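Side-chain contacts in fanconi-associated nuclease 1 homolog (PDB 5Y7Q), which belongs to the Fanconi-associated nuclease 1 family and carries HTH, SAP and VRR-NUC domains in one largely helical chain: residues Arg231-Arg236 against Asp240-Leu245; Pro439-Leu442 against Asp446-Gln449; Ala505-Ala510 against Arg537-Val542; Phe512-Glu517 against Leu559-Glu564. All coordinates share one frame; numbering follows the deposited sequence.

Overall arrangement
Contact 1 comes first along the chain, closing the short span between the loop that precedes helix 236-253 and that helix itself. Contact 2 follows in series and does the same for the loop at residues 439-442 and helix 447-450, its centre about 20 Å from that of contact 1 and no touch between them. The last two are long-range and cross, since their segments alternate. Helix 505-517 reaches strand 538-545 in contact 3 and helix 553-564 in contact 4, and the two contacts touch where Ala510 meets Phe561. Contact 2 joins this group through the salt bridge of Arg448 with Glu513 and through Leu516, which touches Phe447.

Contact 1. Residues Arg231-Arg236 against Asp240-Leu245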
# COMPACT_ATOMS: atom_id res chain seq x y z
N ARG A 231 -13.45 12.61 11.69
CA ARG A 231 -12.00 12.77 11.56
C ARG A 231 -11.28 11.46 11.81
O ARG A 231 -11.78 10.55 12.49
CB ARG A 231 -11.46 13.86 12.51
CG ARG A 231 -12.32 14.12 13.73
CD ARG A 231 -11.61 13.79 15.01
NE ARG A 231 -11.69 14.88 15.98
CZ ARG A 231 -11.48 14.75 17.28
NH1 ARG A 231 -11.19 13.56 17.79
NH2 ARG A 231 -11.56 15.81 18.07
N GLY A 232 -10.06 11.39 11.29
CA GLY A 232 -9.20 10.24 11.43
C GLY A 232 -8.92 9.84 12.86
O GLY A 232 -9.20 8.71 13.25
N PHE A 233 -8.41 10.75 13.67
CA PHE A 233 -7.97 10.41 15.01
C PHE A 233 -8.92 10.95 16.06
O PHE A 233 -9.45 12.05 15.91
CB PHE A 233 -6.57 10.93 15.26
CG PHE A 233 -5.55 10.21 14.47
CD1 PHE A 233 -4.99 9.05 14.95
CD2 PHE A 233 -5.21 10.65 13.21
CE1 PHE A 233 -4.07 8.37 14.22
CE2 PHE A 233 -4.29 9.96 12.45
CZ PHE A 233 -3.72 8.82 12.96
N ARG A 234 -9.12 10.17 17.11
CA ARG A 234 -9.94 10.62 18.24
C ARG A 234 -9.05 11.20 19.33
O ARG A 234 -9.12 12.40 19.62
CB ARG A 234 -10.82 9.48 18.76
CG ARG A 234 -11.99 9.13 17.83
CD ARG A 234 -12.97 8.19 18.52
NE ARG A 234 -12.32 7.40 19.57
CZ ARG A 234 -12.55 7.54 20.88
NH1 ARG A 234 -13.44 8.44 21.31
NH2 ARG A 234 -11.90 6.78 21.75
N LEU A 235 -8.21 10.37 19.95
CA LEU A 235 -7.28 10.85 20.97
C LEU A 235 -6.03 11.45 20.35
O LEU A 235 -5.61 11.08 19.25
CB LEU A 235 -6.86 9.73 21.92
CG LEU A 235 -7.92 9.02 22.77
CD1 LEU A 235 -8.35 7.72 22.12
CD2 LEU A 235 -7.36 8.76 24.16
N ARG A 236 -5.40 12.37 21.08
CA ARG A 236 -4.08 12.82 20.68
C ARG A 236 -3.08 11.67 20.73
O ARG A 236 -2.26 11.51 19.82
CB ARG A 236 -3.61 13.96 21.58
CG ARG A 236 -2.17 14.33 21.32
CD ARG A 236 -1.71 15.45 22.20
NE ARG A 236 -0.49 16.03 21.65
CZ ARG A 236 -0.47 16.96 20.70
NH1 ARG A 236 0.69 17.43 20.25
NH2 ARG A 236 -1.60 17.43 20.19
N ASP A 240 0.06 10.42 18.36
CA ASP A 240 1.38 10.13 18.93
C ASP A 240 1.83 8.70 18.61
O ASP A 240 2.99 8.48 18.23
CB ASP A 240 1.38 10.33 20.45
CG ASP A 240 1.18 11.79 20.85
OD1 ASP A 240 1.48 12.67 20.04
OD2 ASP A 240 0.72 12.04 21.99
N ALA A 241 0.93 7.73 18.72
CA ALA A 241 1.34 6.35 18.55
C ALA A 241 1.64 6.04 17.09
O ALA A 241 2.64 5.39 16.80
CB ALA A 241 0.26 5.40 19.08
N TYR A 242 0.77 6.48 16.18
CA TYR A 242 1.04 6.29 14.75
C TYR A 242 2.41 6.84 14.40
O TYR A 242 3.19 6.19 13.68
CB TYR A 242 -0.05 6.98 13.90
CG TYR A 242 -0.18 6.53 12.46
CD1 TYR A 242 0.79 6.81 11.53
CD2 TYR A 242 -1.32 5.86 12.03
CE1 TYR A 242 0.67 6.40 10.20
CE2 TYR A 242 -1.46 5.44 10.70
CZ TYR A 242 -0.46 5.72 9.79
OH TYR A 242 -0.58 5.32 8.46
N LEU A 243 2.74 8.02 14.94
CA LEU A 243 4.05 8.60 14.69
C LEU A 243 5.15 7.73 15.26
O LEU A 243 6.23 7.60 14.66
CB LEU A 243 4.13 10.01 15.24
CG LEU A 243 3.34 10.98 14.38
CD1 LEU A 243 3.25 12.32 15.06
CD2 LEU A 243 3.96 11.09 13.00
N HIS A 244 4.91 7.11 16.42
CA HIS A 244 5.97 6.29 16.98
C HIS A 244 6.21 5.03 16.16
O HIS A 244 7.35 4.66 15.89
CB HIS A 244 5.67 5.92 18.42
CG HIS A 244 6.80 5.19 19.06
ND1 HIS A 244 6.65 3.98 19.69
CD2 HIS A 244 8.13 5.48 19.10
CE1 HIS A 244 7.83 3.56 20.12
NE2 HIS A 244 8.74 4.45 19.78
N LEU A 245 5.14 4.34 15.76
CA LEU A 245 5.34 3.17 14.93
C LEU A 245 6.04 3.57 13.65
O LEU A 245 7.06 2.98 13.29
CB LEU A 245 4.02 2.47 14.64
CG LEU A 245 3.25 2.06 15.90
CD1 LEU A 245 1.93 1.42 15.54
CD2 LEU A 245 4.11 1.12 16.73
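The ring of Phe233 meets Tyr242 at its edge: Tyr242 CD2 lies near the plane of the phenylalanine, 3.9 Å from Phe233 CZ, and the two side chains run roughly perpendicular to each other. This is an apolar contact at the edge of the Phe233 ring. Leu198 of helix 190-201 touches both aromatic side chains, and Trp274 meets the phenylalanine with its plane inclined by about 45°. The guanidinium of Arg236 and the carboxylate of Asp240 lie near each other with planes 75° apart. A chi1 of 172° points the Arg236 chain away from its own amide nitrogen, and its extended course brings the aliphatic part beside the acid; Asp240 OD2 lies 3.7 Å from Arg236 CG. The oxygen is 4.2 Å from Arg236 NE but far off the plane of the guanidinium, and no N-H is aimed at it. The polar tips have stronger partners: Arg236 forms a salt bridge with Glu66, and Asp240 OD1 forms one with Arg195. The one hydrogen bond of the contact is between backbones, from Asp240 N to Arg236 O at 2.9 Å, with the i to i+4 spacing of a helical turn. Chemically, then, the two segments are joined by a backbone bond and an apolar aromatic edge, while the opposite charges of Arg236 and Asp240 probably attract without a direct salt bridge; the surrounding arginines probably favour the ionised form of the aspartate.

Contact 2. Residues Pro439-Leu442 against Asp446-Gln449; sequences PADL and DFRQ
Phe447 carries this contact from CB to the end of its ring, and residues 439-442 meet it at almost every step. Its CB lies 3.5 Å from Asp441 O, and Leu442 O comes close to CG. With CG anti to the backbone N (chi1 166°), the ring is sent back from the helix toward the preceding loop. CD1 touches two residues there: Leu442 CA at 3.6 Å and, on an oblique line, Asp441 OD2 at 3.7 Å. The carboxylate plane is turned 53° from the ring, and its charge is met by Arg451, with which OD2 forms a salt bridge; the phenylalanine thus borders the acid without serving as its polar partner. Further out, Phe447 CE1 lies between Leu442, whose CA and CD1 are both near, and Pro439 CG at 4.0 Å. At the tip, Phe447 CZ is 3.8 Å from Leu442 CD1, a methyl that sits over one face, displaced toward the rim, in a CH-pi contact 4.1 Å from the ring centroid. The two side chains run alongside each other in the same direction, and the CD1 branch lies over part of that face. Beyond the loop, Phe431 adds to the surroundings of Pro439, and Leu516 touches the ring from helix 505-517. The outcome is a loop-to-helix junction: the first residue of helix 447-450 folds back against the loop before it, between Pro439, Asp441 and Leu442.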
# COMPACT_ATOMS: atom_id res chain seq x y z
N PRO A 439 -13.16 3.27 1.96
CA PRO A 439 -13.44 3.59 3.36
C PRO A 439 -12.32 3.13 4.27
O PRO A 439 -11.55 2.22 3.95
CB PRO A 439 -14.72 2.80 3.64
CG PRO A 439 -14.66 1.66 2.69
CD PRO A 439 -14.12 2.28 1.43
N ALA A 440 -12.22 3.76 5.44
CA ALA A 440 -11.15 3.43 6.36
C ALA A 440 -11.33 2.05 6.98
O ALA A 440 -10.34 1.34 7.21
CB ALA A 440 -11.05 4.51 7.44
N ASP A 441 -12.58 1.63 7.21
CA ASP A 441 -12.87 0.37 7.86
C ASP A 441 -12.88 -0.82 6.90
O ASP A 441 -13.21 -1.94 7.33
CB ASP A 441 -14.19 0.44 8.64
CG ASP A 441 -15.38 0.80 7.77
OD1 ASP A 441 -15.27 1.74 6.96
OD2 ASP A 441 -16.45 0.16 7.91
N LEU A 442 -12.53 -0.62 5.63
CA LEU A 442 -12.66 -1.67 4.61
C LEU A 442 -12.09 -3.01 5.06
O LEU A 442 -12.63 -4.06 4.69
CB LEU A 442 -11.98 -1.25 3.31
CG LEU A 442 -11.95 -2.27 2.18
CD1 LEU A 442 -13.36 -2.63 1.72
CD2 LEU A 442 -11.13 -1.77 1.01
N ASP A 446 -16.04 -6.09 11.20
CA ASP A 446 -17.46 -5.83 11.06
C ASP A 446 -17.78 -4.84 9.93
O ASP A 446 -18.86 -4.24 9.93
CB ASP A 446 -18.07 -5.38 12.40
CG ASP A 446 -17.47 -4.11 12.92
OD1 ASP A 446 -16.45 -3.65 12.36
OD2 ASP A 446 -18.02 -3.58 13.91
N PHE A 447 -16.83 -4.60 9.02
CA PHE A 447 -17.12 -3.81 7.83
C PHE A 447 -18.44 -4.19 7.17
O PHE A 447 -19.25 -3.31 6.85
CB PHE A 447 -16.00 -3.99 6.81
CG PHE A 447 -16.35 -3.50 5.43
CD1 PHE A 447 -16.19 -2.17 5.09
CD2 PHE A 447 -16.79 -4.37 4.46
CE1 PHE A 447 -16.49 -1.73 3.82
CE2 PHE A 447 -17.11 -3.92 3.19
CZ PHE A 447 -16.94 -2.61 2.87
N ARG A 448 -18.66 -5.48 6.94
CA ARG A 448 -19.93 -5.91 6.36
C ARG A 448 -21.08 -5.68 7.32
O ARG A 448 -22.15 -5.21 6.91
CB ARG A 448 -19.87 -7.39 5.96
CG ARG A 448 -20.87 -7.75 4.87
CD ARG A 448 -21.88 -8.80 5.30
NE ARG A 448 -22.24 -9.68 4.19
CZ ARG A 448 -23.39 -9.63 3.52
NH1 ARG A 448 -24.33 -8.76 3.86
NH2 ARG A 448 -23.60 -10.48 2.53
N GLN A 449 -20.90 -6.01 8.61
CA GLN A 449 -21.99 -5.83 9.57
C GLN A 449 -22.42 -4.37 9.64
O GLN A 449 -23.61 -4.07 9.56
CB GLN A 449 -21.58 -6.33 10.96
CG GLN A 449 -22.78 -6.60 11.89
CD GLN A 449 -22.46 -6.37 13.36
OE1 GLN A 449 -21.35 -5.98 13.72
NE2 GLN A 449 -23.45 -6.59 14.23

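Contact 3. Residues Ala505-Ala510 against Arg537-Val542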
# COMPACT_ATOMS: atom_id res chain seq x y z
N ALA A 505 -25.95 -15.44 -12.49
CA ALA A 505 -26.11 -14.63 -11.28
C ALA A 505 -25.74 -15.40 -10.03
O ALA A 505 -25.17 -14.82 -9.10
CB ALA A 505 -27.55 -14.13 -11.17
N ALA A 506 -26.02 -16.71 -9.98
CA ALA A 506 -25.72 -17.48 -8.78
C ALA A 506 -24.22 -17.63 -8.58
O ALA A 506 -23.73 -17.60 -7.44
CB ALA A 506 -26.39 -18.85 -8.84
N HIS A 507 -23.46 -17.79 -9.66
CA HIS A 507 -22.00 -17.73 -9.55
C HIS A 507 -21.55 -16.37 -9.04
O HIS A 507 -20.65 -16.28 -8.20
CB HIS A 507 -21.34 -18.04 -10.89
CG HIS A 507 -21.55 -19.44 -11.35
ND1 HIS A 507 -21.10 -19.89 -12.58
CD2 HIS A 507 -22.16 -20.49 -10.76
CE1 HIS A 507 -21.43 -21.16 -12.72
NE2 HIS A 507 -22.07 -21.55 -11.63
N LEU A 508 -22.15 -15.30 -9.56
CA LEU A 508 -21.79 -13.97 -9.08
C LEU A 508 -22.02 -13.86 -7.59
O LEU A 508 -21.14 -13.39 -6.86
CB LEU A 508 -22.60 -12.90 -9.80
CG LEU A 508 -22.09 -12.55 -11.19
CD1 LEU A 508 -22.66 -11.22 -11.57
CD2 LEU A 508 -20.60 -12.52 -11.19
N ARG A 509 -23.17 -14.30 -7.12
CA ARG A 509 -23.42 -14.28 -5.69
C ARG A 509 -22.38 -15.10 -4.94
O ARG A 509 -21.84 -14.65 -3.93
CB ARG A 509 -24.83 -14.78 -5.38
CG ARG A 509 -25.06 -15.06 -3.93
CD ARG A 509 -26.47 -14.72 -3.57
NE ARG A 509 -26.61 -13.33 -3.16
CZ ARG A 509 -27.73 -12.80 -2.69
NH1 ARG A 509 -27.77 -11.53 -2.33
NH2 ARG A 509 -28.82 -13.56 -2.57
N ALA A 510 -22.07 -16.31 -5.43
CA ALA A 510 -21.09 -17.14 -4.73
C ALA A 510 -19.76 -16.41 -4.58
O ALA A 510 -19.24 -16.24 -3.47
CB ALA A 510 -20.93 -18.47 -5.46
N ARG A 537 -23.91 -18.36 -24.36
CA ARG A 537 -23.80 -17.64 -23.08
C ARG A 537 -23.00 -18.44 -22.04
O ARG A 537 -23.38 -18.53 -20.87
CB ARG A 537 -25.18 -17.27 -22.52
CG ARG A 537 -26.04 -16.47 -23.50
CD ARG A 537 -27.41 -16.14 -22.94
NE ARG A 537 -27.28 -15.16 -21.87
CZ ARG A 537 -28.24 -14.85 -21.01
NH1 ARG A 537 -29.42 -15.45 -21.07
NH2 ARG A 537 -27.99 -13.91 -20.08
N ARG A 538 -21.85 -18.97 -22.46
CA ARG A 538 -21.08 -19.84 -21.58
C ARG A 538 -19.69 -19.27 -21.33
O ARG A 538 -19.16 -18.47 -22.11
CB ARG A 538 -20.97 -21.26 -22.15
CG ARG A 538 -20.71 -22.35 -21.10
CD ARG A 538 -20.63 -23.74 -21.72
NE ARG A 538 -19.34 -24.04 -22.35
CZ ARG A 538 -19.13 -24.05 -23.66
NH1 ARG A 538 -17.92 -24.34 -24.14
NH2 ARG A 538 -20.13 -23.78 -24.50
N TYR A 539 -19.09 -19.70 -20.22
CA TYR A 539 -17.78 -19.20 -19.86
C TYR A 539 -16.94 -20.33 -19.30
O TYR A 539 -17.45 -21.34 -18.83
CB TYR A 539 -17.86 -18.06 -18.83
CG TYR A 539 -18.01 -18.51 -17.39
CD1 TYR A 539 -19.22 -19.00 -16.93
CD2 TYR A 539 -16.96 -18.43 -16.50
CE1 TYR A 539 -19.37 -19.41 -15.63
CE2 TYR A 539 -17.11 -18.85 -15.18
CZ TYR A 539 -18.32 -19.34 -14.75
OH TYR A 539 -18.48 -19.75 -13.44
N ARG A 540 -15.62 -20.14 -19.39
CA ARG A 540 -14.68 -20.96 -18.65
C ARG A 540 -13.49 -20.09 -18.26
O ARG A 540 -13.02 -19.31 -19.08
CB ARG A 540 -14.22 -22.16 -19.48
CG ARG A 540 -13.12 -22.92 -18.81
CD ARG A 540 -12.71 -24.18 -19.55
NE ARG A 540 -12.12 -23.90 -20.85
CZ ARG A 540 -11.35 -24.76 -21.50
NH1 ARG A 540 -11.08 -25.92 -20.94
NH2 ARG A 540 -10.85 -24.46 -22.70
N MET A 541 -13.00 -20.25 -17.03
CA MET A 541 -11.79 -19.59 -16.55
C MET A 541 -10.61 -20.52 -16.68
O MET A 541 -10.73 -21.73 -16.42
CB MET A 541 -11.91 -19.18 -15.08
CG MET A 541 -12.89 -18.10 -14.85
SD MET A 541 -13.35 -17.95 -13.12
CE MET A 541 -14.53 -16.66 -13.36
N VAL A 542 -9.47 -19.97 -17.04
CA VAL A 542 -8.27 -20.76 -17.28
C VAL A 542 -7.09 -20.12 -16.56
O VAL A 542 -6.68 -19.00 -16.90
CB VAL A 542 -7.98 -20.89 -18.79
CG1 VAL A 542 -6.77 -21.79 -19.01
CG2 VAL A 542 -9.24 -21.42 -19.57
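His507 and Tyr539 bring helix 505-517 against strand 538-545 within the VRR-NUC domain, a fold of the PD-(D/E)XK nuclease superfamily in which helices pack on a mixed beta sheet. The helix segment opens with Ala505, which touches Tyr467 of helix 467-478, and two residues later His507 turns to the strand. Its CG stands anti to the carbonyl carbon (chi1 -67°), and this sends the imidazole out from the helix to the end of the tyrosine. ND1 donates to Tyr539 OH over 2.8 Å, but the angle at the hydrogen is only 116°, so the bond is weak and bent. The rings meet at their margins without stacking, with centroids 5.7 Å apart and planes inclined at 67°. Leu508 follows and also touches Tyr467, and Arg509 forms salt bridges with Glu456 and Glu463; these residues contact other parts of the chain. On the strand, Tyr539 has CG between its backbone N and carbonyl carbon, and its long axis reaches across to the helix. The strand starts beside a G1 beta bulge, in which Arg537 and Arg538 both face Trp533. Met567 touches both His507 and Tyr539, so the polar pair is partly lined by an apolar side chain. Besides the hydroxyl, a ring carbon approaches: Tyr539 CE1 lies in the imidazole plane, at its edge, 3.5 Å from His507 ND1.

Contact 4. Residues Phe512-Glu517 against Leu559-Glu564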
# COMPACT_ATOMS: atom_id res chain seq x y z
N PHE A 512 -19.10 -13.21 -4.86
CA PHE A 512 -19.20 -11.95 -4.11
C PHE A 512 -19.23 -12.20 -2.61
O PHE A 512 -18.60 -11.47 -1.82
CB PHE A 512 -20.43 -11.17 -4.57
CG PHE A 512 -20.30 -10.63 -5.97
CD1 PHE A 512 -19.12 -10.79 -6.70
CD2 PHE A 512 -21.34 -9.93 -6.55
CE1 PHE A 512 -18.99 -10.30 -7.99
CE2 PHE A 512 -21.21 -9.42 -7.84
CZ PHE A 512 -20.04 -9.61 -8.56
N GLU A 513 -19.94 -13.24 -2.18
CA GLU A 513 -19.96 -13.57 -0.76
C GLU A 513 -18.61 -14.10 -0.30
O GLU A 513 -18.20 -13.84 0.84
CB GLU A 513 -21.07 -14.57 -0.46
CG GLU A 513 -21.79 -14.32 0.86
CD GLU A 513 -23.09 -13.54 0.69
OE1 GLU A 513 -24.01 -14.03 -0.01
OE2 GLU A 513 -23.18 -12.43 1.25
N ARG A 514 -17.88 -14.81 -1.17
CA ARG A 514 -16.55 -15.27 -0.76
C ARG A 514 -15.60 -14.10 -0.55
O ARG A 514 -14.83 -14.07 0.42
CB ARG A 514 -15.97 -16.25 -1.78
CG ARG A 514 -14.69 -16.94 -1.30
CD ARG A 514 -14.15 -17.94 -2.31
NE ARG A 514 -12.69 -17.87 -2.43
CZ ARG A 514 -11.84 -18.64 -1.76
NH1 ARG A 514 -12.28 -19.57 -0.90
NH2 ARG A 514 -10.53 -18.47 -1.95
N LEU A 515 -15.64 -13.12 -1.45
CA LEU A 515 -14.81 -11.92 -1.30
C LEU A 515 -15.15 -11.17 -0.01
O LEU A 515 -14.26 -10.85 0.79
CB LEU A 515 -14.98 -11.02 -2.52
CG LEU A 515 -14.14 -9.76 -2.52
CD1 LEU A 515 -12.68 -10.08 -2.17
CD2 LEU A 515 -14.25 -9.11 -3.88
N LEU A 516 -16.44 -10.90 0.21
CA LEU A 516 -16.86 -10.20 1.43
C LEU A 516 -16.38 -10.91 2.68
O LEU A 516 -15.99 -10.25 3.65
CB LEU A 516 -18.38 -10.06 1.49
CG LEU A 516 -18.96 -8.80 0.86
CD1 LEU A 516 -20.45 -8.73 1.17
CD2 LEU A 516 -18.23 -7.53 1.31
N GLU A 517 -16.43 -12.25 2.68
CA GLU A 517 -16.11 -13.00 3.90
C GLU A 517 -14.72 -12.63 4.42
O GLU A 517 -14.57 -12.26 5.59
CB GLU A 517 -16.23 -14.51 3.64
CG GLU A 517 -17.66 -15.05 3.75
CD GLU A 517 -18.09 -15.38 5.19
OE1 GLU A 517 -17.97 -16.55 5.60
OE2 GLU A 517 -18.54 -14.45 5.91
N LEU A 559 -9.59 -22.63 -6.97
CA LEU A 559 -9.96 -23.80 -7.75
C LEU A 559 -10.84 -24.74 -6.95
O LEU A 559 -11.83 -25.27 -7.47
CB LEU A 559 -8.70 -24.53 -8.21
CG LEU A 559 -7.94 -23.82 -9.31
CD1 LEU A 559 -7.10 -24.87 -9.99
CD2 LEU A 559 -8.92 -23.21 -10.26
N GLN A 560 -10.49 -24.99 -5.69
CA GLN A 560 -11.32 -25.82 -4.84
C GLN A 560 -12.72 -25.23 -4.72
O GLN A 560 -13.72 -25.93 -4.88
CB GLN A 560 -10.67 -25.97 -3.46
CG GLN A 560 -11.38 -26.94 -2.52
CD GLN A 560 -10.85 -26.88 -1.09
OE1 GLN A 560 -9.76 -26.35 -0.84
NE2 GLN A 560 -11.63 -27.40 -0.14
N PHE A 561 -12.79 -23.92 -4.49
CA PHE A 561 -14.08 -23.27 -4.34
C PHE A 561 -14.91 -23.38 -5.61
O PHE A 561 -16.11 -23.68 -5.56
CB PHE A 561 -13.88 -21.81 -3.95
CG PHE A 561 -15.16 -21.05 -3.85
CD1 PHE A 561 -15.91 -21.10 -2.69
CD2 PHE A 561 -15.62 -20.29 -4.91
CE1 PHE A 561 -17.10 -20.40 -2.58
CE2 PHE A 561 -16.82 -19.59 -4.81
CZ PHE A 561 -17.56 -19.64 -3.64
N CYS A 562 -14.28 -23.13 -6.75
CA CYS A 562 -14.99 -23.18 -8.03
C CYS A 562 -15.46 -24.60 -8.37
O CYS A 562 -16.61 -24.79 -8.79
CB CYS A 562 -14.10 -22.63 -9.14
SG CYS A 562 -14.07 -20.83 -9.26
N ARG A 563 -14.61 -25.60 -8.19
CA ARG A 563 -15.04 -26.94 -8.56
C ARG A 563 -15.85 -27.61 -7.46
O ARG A 563 -16.25 -28.76 -7.64
CB ARG A 563 -13.84 -27.82 -8.96
CG ARG A 563 -13.02 -28.46 -7.84
CD ARG A 563 -11.84 -29.28 -8.41
NE ARG A 563 -10.73 -28.46 -8.91
CZ ARG A 563 -10.52 -28.13 -10.20
NH1 ARG A 563 -11.35 -28.54 -11.15
NH2 ARG A 563 -9.47 -27.38 -10.53
N GLU A 564 -16.12 -26.93 -6.34
CA GLU A 564 -17.18 -27.39 -5.45
C GLU A 564 -18.55 -26.82 -5.80
O GLU A 564 -19.56 -27.29 -5.29
CB GLU A 564 -16.85 -27.05 -3.99
CG GLU A 564 -15.74 -27.91 -3.40
CD GLU A 564 -15.15 -27.32 -2.13
OE1 GLU A 564 -15.43 -26.13 -1.83
OE2 GLU A 564 -14.41 -28.05 -1.43
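Arg514 lays its CD over the face of the Phe561 ring, almost directly above the centre. The carbon stands 3.6 Å from the ring centroid and 10° off the normal, a CH-pi contact, and Arg514 CD is 3.6 Å from Phe561 CG. The charged end does not stack on this ring: it passes on toward the root of the phenylalanine, where Phe561 CB faces the guanidinium and lies 4.1 Å from Arg514 NH1. The guanidinium and ring planes are inclined at 36°. The side chains run past each other in opposite directions; chi1 of -170° swings the Arg514 chain out from its helix, and a bend at chi3 turns the guanidinium. Around this pair, the cation engages Trp558 in a cation-pi interaction, and Ala510 and Trp511 of the arginine's own helix touch the phenylalanine side chain. Within the helix of Phe561, Gln560 NE2 donates to Glu564 OE2 over 3.1 Å, one turn on, from the syn side of the carboxylate but tilted out of its plane; Leu559 and Cys562 pack on Val569 of strand 569-577. Helix 553-564 is the connecting helix of a beta-alpha-beta crossover, between the parallel neighbours 538-545 and 569-577 in the sheet of the VRR-NUC domain, and the arginine-phenylalanine pair joins it to helix 505-517.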